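Side-chain contacts in vaginolysin (Gardnerella vaginalis, PDB 5IMY), which probably binds cholesterol in host membranes and lyses cells by forming pores, as a toxin of the cholesterol-dependent cytolysin family: residues A[172-175]-A[179-182]; A[186-191]-A[195-200]; A[23-28]-A[240-245]. All blocks are in the same frame, centred on the assembly; numbering follows the deposited sequence.

Contact 1: residues A[172-175]-A[179-182]; sequences ASAQ and QLKA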
loop_
_atom_site.group_PDB
_atom_site.type_symbol
_atom_site.label_atom_id
_atom_site.label_comp_id
_atom_site.label_asym_id
_atom_site.label_seq_id
_atom_site.Cartn_x
_atom_site.Cartn_y
_atom_site.Cartn_z
ATOM N N ALA A 172 -13.091 -9.673 -17.684
ATOM C CA ALA A 172 -11.651 -9.566 -17.511
ATOM C C ALA A 172 -11.222 -8.153 -17.862
ATOM O O ALA A 172 -11.766 -7.546 -18.786
ATOM C CB ALA A 172 -10.902 -10.579 -18.385
ATOM N N SER A 173 -10.252 -7.638 -17.114
ATOM C CA SER A 173 -9.677 -6.339 -17.425
ATOM C C SER A 173 -8.759 -6.459 -18.635
ATOM O O SER A 173 -7.981 -7.409 -18.750
ATOM C CB SER A 173 -8.899 -5.803 -16.225
ATOM O OG SER A 173 -9.060 -4.403 -16.091
ATOM N N ALA A 174 -8.861 -5.497 -19.548
ATOM C CA ALA A 174 -8.019 -5.490 -20.740
ATOM C C ALA A 174 -6.617 -5.044 -20.343
ATOM O O ALA A 174 -6.401 -3.874 -20.007
ATOM C CB ALA A 174 -8.608 -4.577 -21.811
ATOM N N GLN A 175 -5.674 -5.970 -20.375
ATOM C CA GLN A 175 -4.290 -5.713 -19.989
ATOM C C GLN A 175 -3.293 -6.127 -21.061
ATOM O O GLN A 175 -2.335 -5.393 -21.312
ATOM C CB GLN A 175 -3.980 -6.445 -18.674
ATOM C CG GLN A 175 -4.753 -5.906 -17.477
ATOM C CD GLN A 175 -4.362 -4.482 -17.130
ATOM O OE1 GLN A 175 -3.277 -4.019 -17.476
ATOM N NE2 GLN A 175 -5.251 -3.781 -16.439
ATOM N N GLN A 179 -3.092 -12.340 -22.024
ATOM C CA GLN A 179 -3.921 -12.731 -20.888
ATOM C C GLN A 179 -5.387 -12.847 -21.289
ATOM O O GLN A 179 -6.112 -13.686 -20.741
ATOM C CB GLN A 179 -3.753 -11.741 -19.734
ATOM C CG GLN A 179 -4.232 -10.328 -20.028
ATOM C CD GLN A 179 -5.493 -9.953 -19.269
ATOM O OE1 GLN A 179 -5.813 -10.532 -18.234
ATOM N NE2 GLN A 179 -6.216 -8.972 -19.789
ATOM N N LEU A 180 -5.838 -12.031 -22.245
ATOM C CA LEU A 180 -7.211 -12.149 -22.727
ATOM C C LEU A 180 -7.395 -13.409 -23.565
ATOM O O LEU A 180 -8.453 -14.047 -23.510
ATOM C CB LEU A 180 -7.596 -10.906 -23.530
ATOM C CG LEU A 180 -7.666 -9.598 -22.737
ATOM C CD1 LEU A 180 -7.991 -8.435 -23.657
ATOM C CD2 LEU A 180 -8.692 -9.688 -21.614
ATOM N N LYS A 181 -6.384 -13.782 -24.353
ATOM C CA LYS A 181 -6.445 -15.058 -25.055
ATOM C C LYS A 181 -6.540 -16.219 -24.074
ATOM O O LYS A 181 -7.209 -17.219 -24.356
ATOM C CB LYS A 181 -5.228 -15.213 -25.972
ATOM C CG LYS A 181 -5.394 -14.503 -27.314
ATOM C CD LYS A 181 -4.067 -14.124 -27.967
ATOM C CE LYS A 181 -3.513 -15.223 -28.862
ATOM N NZ LYS A 181 -2.775 -16.269 -28.105
ATOM N N ALA A 182 -5.898 -16.096 -22.910
ATOM C CA ALA A 182 -6.001 -17.134 -21.891
ATOM C C ALA A 182 -7.373 -17.140 -21.229
ATOM O O ALA A 182 -7.835 -18.194 -20.778
ATOM C CB ALA A 182 -4.908 -16.946 -20.838
#

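Contact 2: residues A[186-191]-A[195-200]; sequences ADFAKI and LKIDFD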
loop_
_atom_site.group_PDB
_atom_site.type_symbol
_atom_site.label_atom_id
_atom_site.label_comp_id
_atom_site.label_asym_id
_atom_site.label_seq_id
_atom_site.Cartn_x
_atom_site.Cartn_y
_atom_site.Cartn_z
ATOM N N ALA A 186 -7.773 -19.045 -27.406
ATOM C CA ALA A 186 -6.580 -18.801 -28.207
ATOM C C ALA A 186 -6.863 -17.940 -29.428
ATOM O O ALA A 186 -5.934 -17.332 -29.971
ATOM C CB ALA A 186 -5.970 -20.129 -28.650
ATOM N N ASP A 187 -8.117 -17.876 -29.878
ATOM C CA ASP A 187 -8.491 -17.095 -31.050
ATOM C C ASP A 187 -9.196 -15.791 -30.681
ATOM O O ASP A 187 -9.963 -15.258 -31.489
ATOM C CB ASP A 187 -9.376 -17.929 -31.976
ATOM C CG ASP A 187 -10.658 -18.386 -31.306
ATOM O OD1 ASP A 187 -10.700 -18.412 -30.058
ATOM O OD2 ASP A 187 -11.620 -18.723 -32.026
ATOM N N PHE A 188 -8.949 -15.259 -29.479
ATOM C CA PHE A 188 -9.567 -13.990 -29.101
ATOM C C PHE A 188 -9.114 -12.871 -30.026
ATOM O O PHE A 188 -9.939 -12.136 -30.579
ATOM C CB PHE A 188 -9.251 -13.639 -27.650
ATOM C CG PHE A 188 -9.826 -12.319 -27.221
ATOM C CD1 PHE A 188 -11.175 -12.201 -26.935
ATOM C CD2 PHE A 188 -9.024 -11.193 -27.127
ATOM C CE1 PHE A 188 -11.714 -10.986 -26.551
ATOM C CE2 PHE A 188 -9.557 -9.976 -26.742
ATOM C CZ PHE A 188 -10.903 -9.873 -26.454
ATOM N N ALA A 189 -7.802 -12.716 -30.196
ATOM C CA ALA A 189 -7.299 -11.944 -31.320
ATOM C C ALA A 189 -7.972 -12.450 -32.588
ATOM O O ALA A 189 -8.218 -13.649 -32.728
ATOM C CB ALA A 189 -5.778 -12.075 -31.421
ATOM N N LYS A 190 -8.268 -11.526 -33.505
ATOM C CA LYS A 190 -9.168 -11.754 -34.637
ATOM C C LYS A 190 -10.603 -11.504 -34.194
ATOM O O LYS A 190 -11.304 -10.677 -34.782
ATOM C CB LYS A 190 -9.034 -13.171 -35.220
ATOM C CG LYS A 190 -10.049 -13.542 -36.286
ATOM C CD LYS A 190 -9.689 -13.008 -37.656
ATOM C CE LYS A 190 -10.387 -13.797 -38.753
ATOM N NZ LYS A 190 -9.425 -14.252 -39.791
ATOM N N ILE A 191 -11.046 -12.212 -33.151
ATOM C CA ILE A 191 -12.396 -12.014 -32.641
ATOM C C ILE A 191 -12.536 -10.666 -31.947
ATOM O O ILE A 191 -13.647 -10.132 -31.862
ATOM C CB ILE A 191 -12.782 -13.159 -31.681
ATOM C CG1 ILE A 191 -12.733 -14.506 -32.410
ATOM C CG2 ILE A 191 -14.178 -12.927 -31.092
ATOM C CD1 ILE A 191 -12.958 -15.712 -31.508
ATOM N N LEU A 195 -13.398 -4.645 -31.463
ATOM C CA LEU A 195 -13.540 -3.779 -30.301
ATOM C C LEU A 195 -12.400 -2.775 -30.181
ATOM O O LEU A 195 -12.368 -2.018 -29.205
ATOM C CB LEU A 195 -13.610 -4.610 -29.014
ATOM C CG LEU A 195 -14.453 -5.888 -29.012
ATOM C CD1 LEU A 195 -13.815 -6.899 -28.083
ATOM C CD2 LEU A 195 -15.888 -5.614 -28.588
ATOM N N LYS A 196 -11.473 -2.765 -31.141
ATOM C CA LYS A 196 -10.344 -1.839 -31.172
ATOM C C LYS A 196 -9.830 -1.512 -29.775
ATOM O O LYS A 196 -9.998 -0.387 -29.292
ATOM C CB LYS A 196 -10.742 -0.554 -31.904
ATOM C CG LYS A 196 -11.460 -0.787 -33.230
ATOM C CD LYS A 196 -11.852 0.534 -33.880
ATOM C CE LYS A 196 -13.360 0.661 -34.069
ATOM N NZ LYS A 196 -13.828 0.072 -35.356
ATOM N N ILE A 197 -9.207 -2.486 -29.121
ATOM C CA ILE A 197 -8.682 -2.294 -27.774
ATOM C C ILE A 197 -7.408 -1.467 -27.846
ATOM O O ILE A 197 -6.583 -1.643 -28.750
ATOM C CB ILE A 197 -8.423 -3.652 -27.094
ATOM C CG1 ILE A 197 -9.671 -4.538 -27.157
ATOM C CG2 ILE A 197 -8.004 -3.444 -25.642
ATOM C CD1 ILE A 197 -9.425 -5.972 -26.723
ATOM N N ASP A 198 -7.242 -0.558 -26.887
ATOM C CA ASP A 198 -6.046 0.276 -26.779
ATOM C C ASP A 198 -5.333 -0.103 -25.485
ATOM O O ASP A 198 -5.689 0.381 -24.406
ATOM C CB ASP A 198 -6.407 1.758 -26.806
ATOM C CG ASP A 198 -5.191 2.654 -26.928
ATOM O OD1 ASP A 198 -4.057 2.133 -26.867
ATOM O OD2 ASP A 198 -5.368 3.883 -27.079
ATOM N N PHE A 199 -4.323 -0.971 -25.596
ATOM C CA PHE A 199 -3.600 -1.422 -24.410
ATOM C C PHE A 199 -2.665 -0.337 -23.886
ATOM O O PHE A 199 -2.577 -0.123 -22.671
ATOM C CB PHE A 199 -2.813 -2.693 -24.724
ATOM C CG PHE A 199 -3.678 -3.879 -25.048
ATOM C CD1 PHE A 199 -4.285 -4.607 -24.038
ATOM C CD2 PHE A 199 -3.874 -4.271 -26.361
ATOM C CE1 PHE A 199 -5.078 -5.699 -24.333
ATOM C CE2 PHE A 199 -4.664 -5.364 -26.662
ATOM C CZ PHE A 199 -5.267 -6.080 -25.646
ATOM N N ASP A 200 -1.953 0.352 -24.783
ATOM C CA ASP A 200 -1.044 1.408 -24.347
ATOM C C ASP A 200 -1.776 2.446 -23.505
ATOM O O ASP A 200 -1.211 2.997 -22.553
ATOM C CB ASP A 200 -0.387 2.074 -25.555
ATOM C CG ASP A 200 0.279 1.080 -26.485
ATOM O OD1 ASP A 200 1.413 0.649 -26.183
ATOM O OD2 ASP A 200 -0.331 0.734 -27.518
#

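Contact 3: residues A[23-28]-A[240-245]; sequences DSLNNY and DSLKNR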
loop_
_atom_site.group_PDB
_atom_site.type_symbol
_atom_site.label_atom_id
_atom_site.label_comp_id
_atom_site.label_asym_id
_atom_site.label_seq_id
_atom_site.Cartn_x
_atom_site.Cartn_y
_atom_site.Cartn_z
ATOM N N ASP A 23 -14.955 -55.900 -28.895
ATOM C CA ASP A 23 -14.253 -56.040 -27.624
ATOM C C ASP A 23 -12.855 -55.437 -27.701
ATOM O O ASP A 23 -12.417 -54.742 -26.776
ATOM C CB ASP A 23 -14.178 -57.519 -27.243
ATOM C CG ASP A 23 -14.132 -57.738 -25.746
ATOM O OD1 ASP A 23 -15.209 -57.936 -25.142
ATOM O OD2 ASP A 23 -13.023 -57.718 -25.171
ATOM N N SER A 24 -12.141 -55.689 -28.801
ATOM C CA SER A 24 -10.762 -55.225 -28.916
ATOM C C SER A 24 -10.689 -53.705 -28.987
ATOM O O SER A 24 -9.829 -53.089 -28.348
ATOM C CB SER A 24 -10.099 -55.851 -30.143
ATOM O OG SER A 24 -9.225 -56.901 -29.764
ATOM N N LEU A 25 -11.577 -53.081 -29.763
ATOM C CA LEU A 25 -11.597 -51.624 -29.826
ATOM C C LEU A 25 -11.943 -51.026 -28.470
ATOM O O LEU A 25 -11.412 -49.977 -28.090
ATOM C CB LEU A 25 -12.595 -51.159 -30.886
ATOM C CG LEU A 25 -12.708 -49.647 -31.094
ATOM C CD1 LEU A 25 -11.584 -49.136 -31.968
ATOM C CD2 LEU A 25 -14.054 -49.297 -31.690
ATOM N N ASN A 26 -12.829 -51.687 -27.722
ATOM C CA ASN A 26 -13.210 -51.190 -26.404
ATOM C C ASN A 26 -12.032 -51.212 -25.440
ATOM O O ASN A 26 -11.884 -50.310 -24.608
ATOM C CB ASN A 26 -14.369 -52.017 -25.848
ATOM C CG ASN A 26 -15.721 -51.390 -26.122
ATOM O OD1 ASN A 26 -15.830 -50.181 -26.321
ATOM N ND2 ASN A 26 -16.765 -52.211 -26.124
ATOM N N ASN A 27 -11.182 -52.237 -25.529
ATOM C CA ASN A 27 -10.033 -52.317 -24.632
ATOM C C ASN A 27 -8.988 -51.268 -24.984
ATOM O O ASN A 27 -8.328 -50.718 -24.095
ATOM C CB ASN A 27 -9.423 -53.718 -24.679
ATOM C CG ASN A 27 -10.240 -54.736 -23.907
ATOM O OD1 ASN A 27 -10.987 -54.388 -22.994
ATOM N ND2 ASN A 27 -10.096 -56.004 -24.270
ATOM N N TYR A 28 -8.819 -50.974 -26.276
ATOM C CA TYR A 28 -7.835 -49.975 -26.677
ATOM C C TYR A 28 -8.233 -48.584 -26.198
ATOM O O TYR A 28 -7.389 -47.830 -25.699
ATOM C CB TYR A 28 -7.659 -49.991 -28.194
ATOM C CG TYR A 28 -6.741 -48.908 -28.709
ATOM C CD1 TYR A 28 -5.374 -48.963 -28.476
ATOM C CD2 TYR A 28 -7.240 -47.831 -29.428
ATOM C CE1 TYR A 28 -4.529 -47.974 -28.941
ATOM C CE2 TYR A 28 -6.404 -46.837 -29.901
ATOM C CZ TYR A 28 -5.048 -46.914 -29.653
ATOM O OH TYR A 28 -4.207 -45.930 -30.120
ATOM N N ASP A 240 -6.511 -50.690 -34.560
ATOM C CA ASP A 240 -5.416 -50.182 -35.377
ATOM C C ASP A 240 -5.887 -49.080 -36.315
ATOM O O ASP A 240 -5.107 -48.188 -36.666
ATOM C CB ASP A 240 -4.779 -51.320 -36.177
ATOM C CG ASP A 240 -3.659 -52.014 -35.422
ATOM O OD1 ASP A 240 -3.041 -51.375 -34.542
ATOM O OD2 ASP A 240 -3.389 -53.197 -35.716
ATOM N N SER A 241 -7.156 -49.124 -36.733
ATOM C CA SER A 241 -7.691 -48.066 -37.585
ATOM C C SER A 241 -7.531 -46.696 -36.941
ATOM O O SER A 241 -7.373 -45.693 -37.644
ATOM C CB SER A 241 -9.165 -48.334 -37.887
ATOM O OG SER A 241 -9.413 -48.327 -39.282
ATOM N N LEU A 242 -7.575 -46.635 -35.610
ATOM C CA LEU A 242 -7.407 -45.385 -34.882
ATOM C C LEU A 242 -5.946 -45.131 -34.527
ATOM O O LEU A 242 -5.449 -44.015 -34.709
ATOM C CB LEU A 242 -8.273 -45.405 -33.619
ATOM C CG LEU A 242 -9.754 -45.047 -33.800
ATOM C CD1 LEU A 242 -10.330 -45.589 -35.104
ATOM C CD2 LEU A 242 -10.547 -45.575 -32.621
ATOM N N LYS A 243 -5.253 -46.153 -34.015
ATOM C CA LYS A 243 -3.819 -46.049 -33.757
ATOM C C LYS A 243 -3.112 -45.374 -34.924
ATOM O O LYS A 243 -2.394 -44.385 -34.746
ATOM C CB LYS A 243 -3.244 -47.446 -33.502
ATOM C CG LYS A 243 -1.721 -47.544 -33.470
ATOM C CD LYS A 243 -1.137 -47.048 -32.157
ATOM C CE LYS A 243 0.326 -47.453 -32.020
ATOM N NZ LYS A 243 0.523 -48.932 -32.102
ATOM N N ASN A 244 -3.303 -45.907 -36.128
ATOM C CA ASN A 244 -2.917 -45.197 -37.339
ATOM C C ASN A 244 -3.962 -44.120 -37.590
ATOM O O ASN A 244 -5.150 -44.430 -37.698
ATOM C CB ASN A 244 -2.820 -46.145 -38.533
ATOM C CG ASN A 244 -2.454 -47.562 -38.134
ATOM O OD1 ASN A 244 -1.285 -47.878 -37.915
ATOM N ND2 ASN A 244 -3.458 -48.427 -38.046
ATOM N N ARG A 245 -3.508 -42.867 -37.687
ATOM C CA ARG A 245 -4.324 -41.650 -37.705
ATOM C C ARG A 245 -3.967 -40.787 -36.504
ATOM O O ARG A 245 -4.363 -39.619 -36.434
ATOM C CB ARG A 245 -5.832 -41.917 -37.697
ATOM C CG ARG A 245 -6.387 -42.350 -39.047
ATOM C CD ARG A 245 -7.896 -42.484 -38.992
ATOM N NE ARG A 245 -8.416 -43.147 -40.181
ATOM C CZ ARG A 245 -8.435 -42.602 -41.393
ATOM N NH1 ARG A 245 -7.958 -41.378 -41.586
ATOM N NH2 ARG A 245 -8.927 -43.285 -42.417
#

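Contact 1: residues A[172-175]-A[179-182]
Gln179 NE2 donates to the backbone oxygen Ser173 O at 2.6 Å, the one hydrogen bond between 172-175 and 179-182. The N-H...O angle is 148°, and the donor reaches the oxygen within the carbonyl plane, while that oxygen sits about 15° out of the Gln179 amide plane. To get there the glutamine places CG between its backbone N and carbonyl carbon (chi1 64°) and bends again at chi2, turning the amide back toward the strand end. Gln175 lies against this amide: its CB is 3.6 Å from Gln179 NE2, and the two side-chain amides are strongly rotated against each other. The polar end of Gln175 points elsewhere, with OE1 accepting from Thr372 N. Leu180 also approaches the bonded carbonyl, spreading its two methyls. Leu180 CD2 lies 3.7 Å from Ser173 O and 4.0 Å from Ala172 CB, whereas Leu180 CD1 rests 4.1 Å from Ala174 CA. Strand 166-173 is paired with 208-223 through Ala172 and Ile211, and helix 177-184 faces strands 62-76 and 363-389. A strand running into short helices here probably corresponds to the first transmembrane hairpin region of related cytolysins, which refolds into beta strands on pore formation. The Gln179 side-chain amide thus satisfies a carbonyl just where strand 166-173 ends, and the Leu180 methyls pack beside it on Ala172 and Ala174.

Contact 2: residues A[186-191]-A[195-200]
The CB of Leu195 is directed toward 186-191, and Leu195 CD1 stops 4.5 Å from Phe188 CZ, coming in obliquely. Leu195 also touches Val309 and Cys307 on strand 305-311, the latter in a disulfide with Cys322, and its carbonyl oxygen accepts from Lys268 NZ. Past Lys196, Ile197 makes the tighter contact. Its CG1 is anti to the carbonyl carbon (chi1 -53°) and the chain runs on extended, so that the end methyl, Ile197 CD1, comes to the edge of the Phe188 ring, near its plane, 4.0 Å from Phe188 CE2. The phenyl comes to meet it from the opposite direction: its CG is anti to the backbone N, at chi1 178°, which swings the ring from helix 188-191 toward 195-200. Phe184 meets the same ring with the planes about 30° apart, and Met177 also touches it. These short helices follow strand 166-173 and precede strand 208-223, the arrangement found in cytolysins of this family where a helical bundle probably later becomes a membrane-spanning hairpin. Asp198 then sits at the N-cap of helix 199-203, its OD1 taking a weak bond from Ala201 N. At Phe199 the other branch of Ile197 finds its place: Ile197 CG2 lies over the centre of the Phe199 ring, 3.8 Å above the plane.

Contact 3: residues A[23-28]-A[240-245]
Leu25 and Leu242 meet methyl to methyl, CD1 of the first 3.8 Å from CD2 of the second, with the two side chains crossing at about a right angle. Beside them Tyr28 reaches farther across. Its CG is anti to the backbone N (chi1 175°), which sends the ring out from helix 22-30 toward helix 240-243. There Tyr28 CE2 passes 4.4 Å from Leu242 CB, and Tyr28 OH lies 3.7 Å from Lys243 CA and 3.8 Å from Lys243 CB. The lysine chain runs across the end of the tyrosine, so it is carbon rather than the charged amine that lies there. The phenol is held from outside: Tyr28 OH donates to the backbone oxygen Val247 O, with Pro239 and Asp248 also against the side chain. Two residues earlier, Asn26 bonds through OD1 to Ala230 N and through ND2 to Ser228 OG, tying helix 22-30 to the loop that leads toward 240-243. A disulfide observed in this protein, Cys18 to Cys236, joins the same two regions. The chemistry implies an interface whose greasy part is small, with hydrogen bonds to Val247, Ala230 and Ser228 probably helping to fix how the helices sit.

Contacts 1 and 2 are buried, follow one another along the chain and touch: Leu180 of 179-182 packs on Phe188, and Gln175 O lies close to the Phe199 ring. Together they cover the run of short helices between strands 166-173 and 208-223. Contact 1 combines a polar bond with methyl packing where a strand ends; contact 2 is wholly apolar between its two segments. Contact 3 lies about 40 Å from contact 1 and 42 Å from contact 2, between centres, in a partly exposed outer part of the chain, and joins helices more than 200 residues apart. Like contact 2 it is mainly apolar packing, though a tyrosine hydroxyl rests on carbon atoms of Lys243 and polar bonds to neighbouring loops surround it.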